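Local atomic coordinates of HD superfamily hydrolase (Clostridium acetobutylicum ATCC 824, PDB entry 3CCG), a protein that probably hydrolyses diadenosine tetraphosphate symmetrically to two ADP, as a metal-dependent HD-domain phosphohydrolase with two bound iron ions. Residues A[7-12]-A[48-53]; A[123-128]-A[150-155]; A[129-134]-A[142-147]. One frame throughout, in Å; residues are numbered along the deposited sequence.

Contact 1: A[7-12]-A[48-53]. With FE (Fe (III) ion), chain C; FE (Fe (III) ion), chain B.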
loop_
_atom_site.group_PDB
_atom_site.type_symbol
_atom_site.label_atom_id
_atom_site.label_comp_id
_atom_site.label_asym_id
_atom_site.label_seq_id
_atom_site.Cartn_x
_atom_site.Cartn_y
_atom_site.Cartn_z
ATOM N N LYS A 7 -20.181 25.051 -23.800
ATOM C CA LYS A 7 -19.919 25.803 -22.552
ATOM C C LYS A 7 -18.805 25.089 -21.782
ATOM O O LYS A 7 -17.852 25.726 -21.292
ATOM C CB LYS A 7 -21.146 25.946 -21.705
ATOM C CG LYS A 7 -20.938 26.802 -20.492
ATOM C CD LYS A 7 -22.257 27.206 -19.852
ATOM C CE LYS A 7 -22.047 28.160 -18.678
ATOM N NZ LYS A 7 -23.352 28.621 -18.106
ATOM N N ILE A 8 -18.889 23.762 -21.747
ATOM C CA ILE A 8 -17.857 22.955 -21.089
ATOM C C ILE A 8 -16.501 23.139 -21.737
ATOM O O ILE A 8 -15.468 23.327 -21.055
ATOM C CB ILE A 8 -18.252 21.460 -21.108
ATOM C CG1 ILE A 8 -19.448 21.242 -20.220
ATOM C CG2 ILE A 8 -17.098 20.608 -20.606
ATOM C CD1 ILE A 8 -20.134 19.876 -20.417
ATOM N N THR A 9 -16.443 23.100 -23.058
ATOM C CA THR A 9 -15.167 23.241 -23.734
ATOM C C THR A 9 -14.581 24.639 -23.468
ATOM O O THR A 9 -13.370 24.769 -23.301
ATOM C CB THR A 9 -15.190 22.866 -25.237
ATOM O OG1 THR A 9 -16.179 23.663 -25.876
ATOM C CG2 THR A 9 -15.512 21.377 -25.404
ATOM N N ASP A 10 -15.431 25.663 -23.441
ATOM C CA ASP A 10 -14.980 27.020 -23.144
ATOM C C ASP A 10 -14.340 27.053 -21.766
ATOM O O ASP A 10 -13.240 27.598 -21.557
ATOM C CB ASP A 10 -16.156 28.002 -23.177
ATOM C CG ASP A 10 -16.578 28.390 -24.587
ATOM O OD1 ASP A 10 -15.859 28.067 -25.552
ATOM O OD2 ASP A 10 -17.629 29.042 -24.705
ATOM N N TYR A 11 -15.052 26.460 -20.821
ATOM C CA TYR A 11 -14.596 26.425 -19.427
ATOM C C TYR A 11 -13.290 25.698 -19.306
ATOM O O TYR A 11 -12.378 26.148 -18.594
ATOM C CB TYR A 11 -15.646 25.742 -18.598
ATOM C CG TYR A 11 -15.345 25.491 -17.122
ATOM C CD1 TYR A 11 -15.583 26.474 -16.162
ATOM C CD2 TYR A 11 -14.982 24.235 -16.684
ATOM C CE1 TYR A 11 -15.359 26.236 -14.839
ATOM C CE2 TYR A 11 -14.760 23.982 -15.350
ATOM C CZ TYR A 11 -14.972 24.985 -14.431
ATOM O OH TYR A 11 -14.764 24.741 -13.090
ATOM N N LEU A 12 -13.164 24.549 -19.956
ATOM C CA LEU A 12 -11.921 23.757 -19.876
ATOM C C LEU A 12 -10.755 24.450 -20.534
ATOM O O LEU A 12 -9.636 24.443 -20.001
ATOM C CB LEU A 12 -12.122 22.331 -20.443
ATOM C CG LEU A 12 -13.110 21.431 -19.706
ATOM C CD1 LEU A 12 -13.338 20.153 -20.497
ATOM C CD2 LEU A 12 -12.667 21.145 -18.247
ATOM N N ALA A 48 -17.088 11.920 -19.220
ATOM C CA ALA A 48 -16.138 11.684 -18.153
ATOM C C ALA A 48 -14.733 11.947 -18.649
ATOM O O ALA A 48 -13.920 12.546 -17.946
ATOM C CB ALA A 48 -16.288 10.239 -17.651
ATOM N N GLY A 49 -14.382 11.508 -19.857
ATOM C CA GLY A 49 -13.051 11.734 -20.374
ATOM C C GLY A 49 -12.768 13.222 -20.601
ATOM O O GLY A 49 -11.695 13.759 -20.305
ATOM N N LEU A 50 -13.768 13.923 -21.133
ATOM C CA LEU A 50 -13.604 15.333 -21.379
ATOM C C LEU A 50 -13.329 16.135 -20.097
ATOM O O LEU A 50 -12.451 17.002 -20.105
ATOM C CB LEU A 50 -14.834 15.904 -22.088
ATOM C CG LEU A 50 -14.800 17.408 -22.462
ATOM C CD1 LEU A 50 -13.618 17.744 -23.367
ATOM C CD2 LEU A 50 -16.145 17.800 -23.068
ATOM N N VAL A 51 -14.075 15.847 -19.036
ATOM C CA VAL A 51 -14.018 16.697 -17.843
ATOM C C VAL A 51 -13.182 16.151 -16.696
ATOM O O VAL A 51 -13.019 16.818 -15.678
ATOM C CB VAL A 51 -15.427 17.025 -17.332
ATOM C CG1 VAL A 51 -16.326 17.553 -18.483
ATOM C CG2 VAL A 51 -16.065 15.843 -16.696
ATOM N N HIS A 52 -12.532 15.024 -16.899
ATOM C CA HIS A 52 -11.864 14.313 -15.791
ATOM C C HIS A 52 -10.826 15.199 -15.098
ATOM O O HIS A 52 -10.629 15.030 -13.881
ATOM C CB HIS A 52 -11.206 13.011 -16.246
ATOM C CG HIS A 52 -9.903 13.207 -16.931
ATOM N ND1 HIS A 52 -9.753 13.669 -18.234
ATOM C CD2 HIS A 52 -8.651 13.034 -16.465
ATOM C CE1 HIS A 52 -8.469 13.741 -18.521
ATOM N NE2 HIS A 52 -7.772 13.385 -17.457
ATOM N N ASP A 53 -10.166 16.087 -15.836
ATOM C CA ASP A 53 -9.062 16.893 -15.288
ATOM C C ASP A 53 -9.559 18.338 -15.045
ATOM O O ASP A 53 -8.746 19.244 -15.000
ATOM C CB ASP A 53 -7.790 16.887 -16.170
ATOM C CG ASP A 53 -6.742 15.965 -15.692
ATOM O OD1 ASP A 53 -6.830 15.365 -14.615
ATOM O OD2 ASP A 53 -5.753 15.793 -16.441
HETATM FE FE FE C . -5.279 13.439 -17.071
HETATM FE FE FE B . -5.649 13.766 -13.738
HETATM O O HOH W 1 -5.687 12.796 -15.539
HETATM O O HOH W 2 -4.414 12.261 -12.961
#
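L50 reaches from helix 42-51 into the surface of helix 5-38, where I8 and L12, one helical turn apart, receive it. From CB the chain runs to CG, anti to the backbone N (chi1 -178°), and CG meets CD1 of L12 at 3.7 Å. There the side chain forks: CD1 stays against the same L12 methyl at 3.8 Å, while CD2 turns to CG2 of I8 at 3.9 Å, with CG2 of T9 a little farther off. The L12 methyl also rests on the carbonyl of its partner, CD1 to L50 O being 3.3 Å. V51 adds CG1, 3.8 Å from CG2 of I8. Leucine suits the middle of this seam because its fork serves two partners; I8, L12 and V51 each present one methyl. T9 OG1 is bonded to D6 O.

Just after V51, H52 binds one iron through NE2 while its ND1 donates to G49 O at 2.8 Å; held at both nitrogens, the ring is fixed in rotation. D53 OD2 joins H52 on that iron, and OD1 binds the second. The side chains carrying the contact are mainly aliphatic, so it joins the two helices by close packing and leaves the metal chemistry to the HD pair that follows.

Contact 2: A[123-128]-A[150-155]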
loop_
_atom_site.group_PDB
_atom_site.type_symbol
_atom_site.label_atom_id
_atom_site.label_comp_id
_atom_site.label_asym_id
_atom_site.label_seq_id
_atom_site.Cartn_x
_atom_site.Cartn_y
_atom_site.Cartn_z
ATOM N N GLU A 123 -15.060 3.591 -14.898
ATOM C CA GLU A 123 -13.933 4.038 -14.084
ATOM C C GLU A 123 -12.606 3.515 -14.641
ATOM O O GLU A 123 -11.617 4.242 -14.735
ATOM C CB GLU A 123 -14.085 3.550 -12.651
ATOM C CG GLU A 123 -15.106 4.220 -11.823
ATOM C CD GLU A 123 -15.265 3.578 -10.463
ATOM O OE1 GLU A 123 -14.282 3.674 -9.686
ATOM O OE2 GLU A 123 -16.315 2.952 -10.185
ATOM N N LYS A 124 -12.583 2.229 -15.051
ATOM C CA LYS A 124 -11.396 1.635 -15.596
ATOM C C LYS A 124 -10.947 2.322 -16.918
ATOM O O LYS A 124 -9.788 2.559 -17.168
ATOM C CB LYS A 124 -11.540 0.139 -15.813
ATOM C CG LYS A 124 -11.865 -0.625 -14.550
ATOM C CD LYS A 124 -12.000 -2.116 -14.823
ATOM C CE LYS A 124 -12.268 -2.875 -13.530
ATOM N NZ LYS A 124 -12.565 -4.334 -13.792
ATOM N N ILE A 125 -11.946 2.528 -17.794
ATOM C CA ILE A 125 -11.712 3.170 -19.087
ATOM C C ILE A 125 -11.085 4.583 -18.903
ATOM O O ILE A 125 -10.104 4.951 -19.585
ATOM C CB ILE A 125 -13.025 3.226 -19.885
ATOM C CG1 ILE A 125 -13.388 1.819 -20.373
ATOM C CG2 ILE A 125 -12.860 4.166 -21.055
ATOM C CD1 ILE A 125 -14.735 1.704 -21.134
ATOM N N ILE A 126 -11.621 5.360 -17.937
ATOM C CA ILE A 126 -11.155 6.747 -17.756
ATOM C C ILE A 126 -9.744 6.713 -17.155
ATOM O O ILE A 126 -8.819 7.405 -17.607
ATOM C CB ILE A 126 -12.132 7.599 -16.938
ATOM C CG1 ILE A 126 -13.490 7.681 -17.685
ATOM C CG2 ILE A 126 -11.537 8.967 -16.659
ATOM C CD1 ILE A 126 -13.418 8.077 -19.176
ATOM N N TYR A 127 -9.561 5.843 -16.179
ATOM C CA TYR A 127 -8.251 5.692 -15.565
ATOM C C TYR A 127 -7.154 5.352 -16.608
ATOM O O TYR A 127 -6.100 5.993 -16.676
ATOM C CB TYR A 127 -8.305 4.643 -14.430
ATOM C CG TYR A 127 -6.937 4.321 -13.853
ATOM C CD1 TYR A 127 -6.125 3.440 -14.520
ATOM C CD2 TYR A 127 -6.430 4.980 -12.741
ATOM C CE1 TYR A 127 -4.877 3.152 -14.088
ATOM C CE2 TYR A 127 -5.143 4.709 -12.295
ATOM C CZ TYR A 127 -4.369 3.812 -13.005
ATOM O OH TYR A 127 -3.080 3.431 -12.614
ATOM N N ILE A 128 -7.424 4.352 -17.437
ATOM C CA ILE A 128 -6.392 3.931 -18.384
ATOM C C ILE A 128 -6.244 4.888 -19.566
ATOM O O ILE A 128 -5.143 5.090 -20.088
ATOM C CB ILE A 128 -6.630 2.467 -18.834
ATOM C CG1 ILE A 128 -5.286 1.828 -19.215
ATOM C CG2 ILE A 128 -7.672 2.377 -19.910
ATOM C CD1 ILE A 128 -4.366 1.528 -17.985
ATOM N N GLU A 150 -7.154 -5.282 -25.285
ATOM C CA GLU A 150 -7.490 -6.712 -25.142
ATOM C C GLU A 150 -7.933 -7.190 -23.769
ATOM O O GLU A 150 -8.815 -8.038 -23.634
ATOM C CB GLU A 150 -6.238 -7.539 -25.463
ATOM C CG GLU A 150 -5.603 -7.254 -26.806
ATOM C CD GLU A 150 -4.202 -7.848 -26.927
ATOM O OE1 GLU A 150 -3.721 -8.473 -25.944
ATOM O OE2 GLU A 150 -3.578 -7.677 -28.003
ATOM N N ASP A 151 -7.284 -6.650 -22.751
ATOM C CA ASP A 151 -7.468 -7.106 -21.390
ATOM C C ASP A 151 -7.240 -5.923 -20.432
ATOM O O ASP A 151 -6.152 -5.653 -19.942
ATOM C CB ASP A 151 -6.475 -8.239 -21.164
ATOM C CG ASP A 151 -6.632 -8.915 -19.808
ATOM O OD1 ASP A 151 -7.416 -8.436 -18.972
ATOM O OD2 ASP A 151 -5.951 -9.944 -19.581
ATOM N N LEU A 152 -8.330 -5.217 -20.241
ATOM C CA LEU A 152 -8.369 -3.998 -19.467
ATOM C C LEU A 152 -7.809 -4.207 -18.050
ATOM O O LEU A 152 -7.011 -3.415 -17.596
ATOM C CB LEU A 152 -9.810 -3.461 -19.445
ATOM C CG LEU A 152 -10.083 -2.067 -18.925
ATOM C CD1 LEU A 152 -9.142 -1.093 -19.662
ATOM C CD2 LEU A 152 -11.580 -1.739 -19.098
ATOM N N ASN A 153 -8.209 -5.290 -17.387
ATOM C CA ASN A 153 -7.711 -5.569 -16.041
ATOM C C ASN A 153 -6.183 -5.761 -16.035
ATOM O O ASN A 153 -5.463 -5.308 -15.126
ATOM C CB ASN A 153 -8.441 -6.775 -15.416
ATOM C CG ASN A 153 -9.885 -6.475 -15.046
ATOM O OD1 ASN A 153 -10.273 -5.320 -14.899
ATOM N ND2 ASN A 153 -10.691 -7.518 -14.897
ATOM N N LYS A 154 -5.678 -6.429 -17.061
ATOM C CA LYS A 154 -4.246 -6.585 -17.185
ATOM C C LYS A 154 -3.561 -5.227 -17.294
ATOM O O LYS A 154 -2.531 -4.971 -16.700
ATOM C CB LYS A 154 -3.897 -7.461 -18.404
ATOM C CG LYS A 154 -2.393 -7.590 -18.697
ATOM C CD LYS A 154 -2.148 -8.345 -20.033
ATOM C CE LYS A 154 -0.649 -8.557 -20.324
ATOM N N ALA A 155 -4.136 -4.345 -18.120
ATOM C CA ALA A 155 -3.566 -3.043 -18.330
ATOM C C ALA A 155 -3.513 -2.249 -17.013
ATOM O O ALA A 155 -2.528 -1.599 -16.718
ATOM C CB ALA A 155 -4.397 -2.283 -19.396
#
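This is a buried helix-to-helix packing contact in the all-helical HD-domain protein, where K124, I125 and I128 of helix 121-132 meet the first turn of helix 152-170. L152 is the central side chain. Its CD2 lies against CB of K124 at 3.8 Å and, somewhat farther away, CG1 of I125, whose side chain it crosses at about a right angle. The other branch, CD1, touches CG2 of I128 at 3.8 Å as the two side chains slide past each other in opposite directions. A leucine fits here because its fork serves both turns of the facing helix. CD1 of I128 reaches the small A155, 4.1 Å from A155 CB and 3.8 Å from A155 O.

D151 starts the second helix as its N-cap, OD1 accepting from K154 N at 3.3 Å from above the carboxylate plane. L34 of helix 5-38 covers I125 and I128 from a further side.

At the more exposed margin the contact turns polar. K124 is suited to this place: its aliphatic root packs on leucine, while the chain, extended beyond CG, carries the ammonium outward to N153. There NZ donates to N153 OD1 at 2.7 Å, in the amide plane and on a lone pair.

Contact 3: A[129-134]-A[142-147]. With FE (Fe (III) ion), chain C.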
loop_
_atom_site.group_PDB
_atom_site.type_symbol
_atom_site.label_atom_id
_atom_site.label_comp_id
_atom_site.label_asym_id
_atom_site.label_seq_id
_atom_site.Cartn_x
_atom_site.Cartn_y
_atom_site.Cartn_z
ATOM N N ALA A 129 -7.353 5.522 -19.935
ATOM C CA ALA A 129 -7.323 6.479 -21.055
ATOM C C ALA A 129 -6.350 7.587 -20.805
ATOM O O ALA A 129 -5.651 8.025 -21.730
ATOM C CB ALA A 129 -8.730 7.065 -21.329
ATOM N N ASP A 130 -6.220 7.987 -19.541
ATOM C CA ASP A 130 -5.280 9.034 -19.207
ATOM C C ASP A 130 -3.814 8.665 -19.591
ATOM O O ASP A 130 -3.051 9.499 -20.068
ATOM C CB ASP A 130 -5.403 9.325 -17.713
ATOM C CG ASP A 130 -4.709 10.595 -17.324
ATOM O OD1 ASP A 130 -4.835 11.569 -18.060
ATOM O OD2 ASP A 130 -4.098 10.623 -16.247
ATOM N N TYR A 131 -3.473 7.398 -19.396
ATOM C CA TYR A 131 -2.149 6.836 -19.711
ATOM C C TYR A 131 -1.885 6.552 -21.185
ATOM O O TYR A 131 -0.766 6.640 -21.644
ATOM C CB TYR A 131 -1.937 5.524 -18.921
ATOM C CG TYR A 131 -1.695 5.755 -17.460
ATOM C CD1 TYR A 131 -2.751 5.875 -16.555
ATOM C CD2 TYR A 131 -0.410 5.905 -16.981
ATOM C CE1 TYR A 131 -2.511 6.129 -15.208
ATOM C CE2 TYR A 131 -0.172 6.175 -15.655
ATOM C CZ TYR A 131 -1.219 6.273 -14.768
ATOM O OH TYR A 131 -0.940 6.537 -13.431
ATOM N N ILE A 132 -2.915 6.180 -21.924
ATOM C CA ILE A 132 -2.694 5.718 -23.286
ATOM C C ILE A 132 -3.196 6.652 -24.416
ATOM O O ILE A 132 -3.113 6.282 -25.601
ATOM C CB ILE A 132 -3.325 4.299 -23.462
ATOM C CG1 ILE A 132 -4.847 4.329 -23.358
ATOM C CG2 ILE A 132 -2.710 3.278 -22.453
ATOM C CD1 ILE A 132 -5.574 3.107 -23.831
ATOM N N GLU A 133 -3.729 7.829 -24.057
ATOM C CA GLU A 133 -4.231 8.791 -25.042
ATOM C C GLU A 133 -3.073 9.119 -25.970
ATOM O O GLU A 133 -1.907 9.091 -25.560
ATOM C CB GLU A 133 -4.914 10.016 -24.408
ATOM C CG GLU A 133 -4.033 10.848 -23.531
ATOM C CD GLU A 133 -3.449 12.047 -24.253
ATOM O OE1 GLU A 133 -3.658 12.142 -25.502
ATOM O OE2 GLU A 133 -2.798 12.888 -23.555
ATOM N N PRO A 134 -3.397 9.383 -27.231
ATOM C CA PRO A 134 -2.400 9.466 -28.314
ATOM C C PRO A 134 -1.297 10.462 -28.100
ATOM O O PRO A 134 -0.218 10.292 -28.661
ATOM C CB PRO A 134 -3.240 9.875 -29.529
ATOM C CG PRO A 134 -4.615 9.516 -29.198
ATOM C CD PRO A 134 -4.775 9.513 -27.723
ATOM N N ASP A 142 3.259 1.540 -25.345
ATOM C CA ASP A 142 2.774 0.663 -26.406
ATOM C C ASP A 142 2.188 -0.626 -25.887
ATOM O O ASP A 142 1.154 -1.068 -26.352
ATOM C CB ASP A 142 3.919 0.349 -27.389
ATOM N N GLU A 143 2.833 -1.236 -24.907
ATOM C CA GLU A 143 2.349 -2.512 -24.364
ATOM C C GLU A 143 1.091 -2.247 -23.595
ATOM O O GLU A 143 0.180 -3.080 -23.510
ATOM C CB GLU A 143 3.379 -3.163 -23.438
ATOM C CG GLU A 143 4.682 -3.524 -24.142
ATOM C CD GLU A 143 5.406 -2.300 -24.707
ATOM O OE1 GLU A 143 5.450 -1.250 -24.028
ATOM O OE2 GLU A 143 5.937 -2.383 -25.832
ATOM N N LEU A 144 1.073 -1.061 -23.000
ATOM C CA LEU A 144 -0.056 -0.642 -22.213
ATOM C C LEU A 144 -1.262 -0.447 -23.130
ATOM O O LEU A 144 -2.337 -0.866 -22.825
ATOM C CB LEU A 144 0.278 0.649 -21.483
ATOM C CG LEU A 144 -0.540 0.940 -20.250
ATOM C CD1 LEU A 144 -0.439 -0.228 -19.258
ATOM C CD2 LEU A 144 -0.067 2.229 -19.597
ATOM N N ARG A 145 -1.024 0.184 -24.270
ATOM C CA ARG A 145 -2.070 0.385 -25.281
ATOM C C ARG A 145 -2.588 -0.957 -25.799
ATOM O O ARG A 145 -3.770 -1.145 -25.942
ATOM C CB ARG A 145 -1.558 1.239 -26.444
ATOM C CG ARG A 145 -1.562 2.737 -26.174
ATOM C CD ARG A 145 -0.745 3.569 -27.190
ATOM N NE ARG A 145 -0.826 4.997 -26.893
ATOM C CZ ARG A 145 0.108 5.884 -27.160
ATOM N NH1 ARG A 145 1.253 5.517 -27.732
ATOM N NH2 ARG A 145 -0.065 7.128 -26.820
ATOM N N LYS A 146 -1.680 -1.891 -26.073
ATOM C CA LYS A 146 -2.081 -3.232 -26.522
ATOM C C LYS A 146 -2.933 -3.937 -25.489
ATOM O O LYS A 146 -3.972 -4.497 -25.795
ATOM C CB LYS A 146 -0.870 -4.128 -26.821
ATOM C CG LYS A 146 -0.321 -3.995 -28.221
ATOM C CD LYS A 146 0.628 -5.140 -28.542
ATOM N N ALA A 147 -2.473 -3.900 -24.240
ATOM C CA ALA A 147 -3.163 -4.571 -23.152
ATOM C C ALA A 147 -4.540 -3.955 -22.931
ATOM O O ALA A 147 -5.534 -4.648 -22.711
ATOM C CB ALA A 147 -2.296 -4.499 -21.874
HETATM FE FE FE C . -5.279 13.439 -17.071
HETATM O O HOH W 1 -5.687 12.796 -15.539
#
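R145 grips two backbone carbonyls where helix 121-132 ends, that of the last helical residue, I132, and that of E133 just beyond it. NE donates to I132 O at 2.9 Å in a nearly straight bond (169°), and NH2 donates to E133 O at 3.0 Å; a weak bond joins NH2 to I132 O as well. Both oxygens lie at the edge of the guanidinium, in its plane, though NH2 stands above the plane of the E133 carbonyl. Arginine suits the site because its flat, multiply donating head can serve both carbonyls, whose partial negative charge it probably helps to balance.

The approach is set by a chain extended from CG to NE, which slides past I132 in the opposite direction, CG lying 3.6 Å from I132 CB. Beside it, L144 CG packs on I132 CG2 at 3.9 Å and L144 CD2 on Y131 CB at 3.8 Å. NH2 also bonds R136 O.

On the metal side, D130 OD1 binds an iron at 2.2 Å. E133 OE2 is hydrogen-bonded to ND1 of H23, another ligand of that iron, while OE1 accepts from G135 N. Around the contact, T30 of helix 5-38 touches I132, S159 and T163 of helix 152-170 meet Y131, and M158 of that helix backs L144.

Overall arrangement
The di-iron centre ties contact 1 to contact 3: H52 and D53 from one and D130 from the other bind the same iron, with H52 NE2 and D130 OD1 3.5 Å apart although the contact centres are about 21 Å apart. H23 completes the protein ligands of this H...HD...D site, while H86 and H112 join D53 at the second iron. Contacts 2 and 3 use successive parts of helix 121-132, their centres about 9 Å apart, and adjoin where A155 O approaches L144 CD1 at 3.6 Å. Contact 2 touches contact 1 through I126, whose CD1 lies 3.6 Å from G49 N. Helix 121-132 therefore links all three.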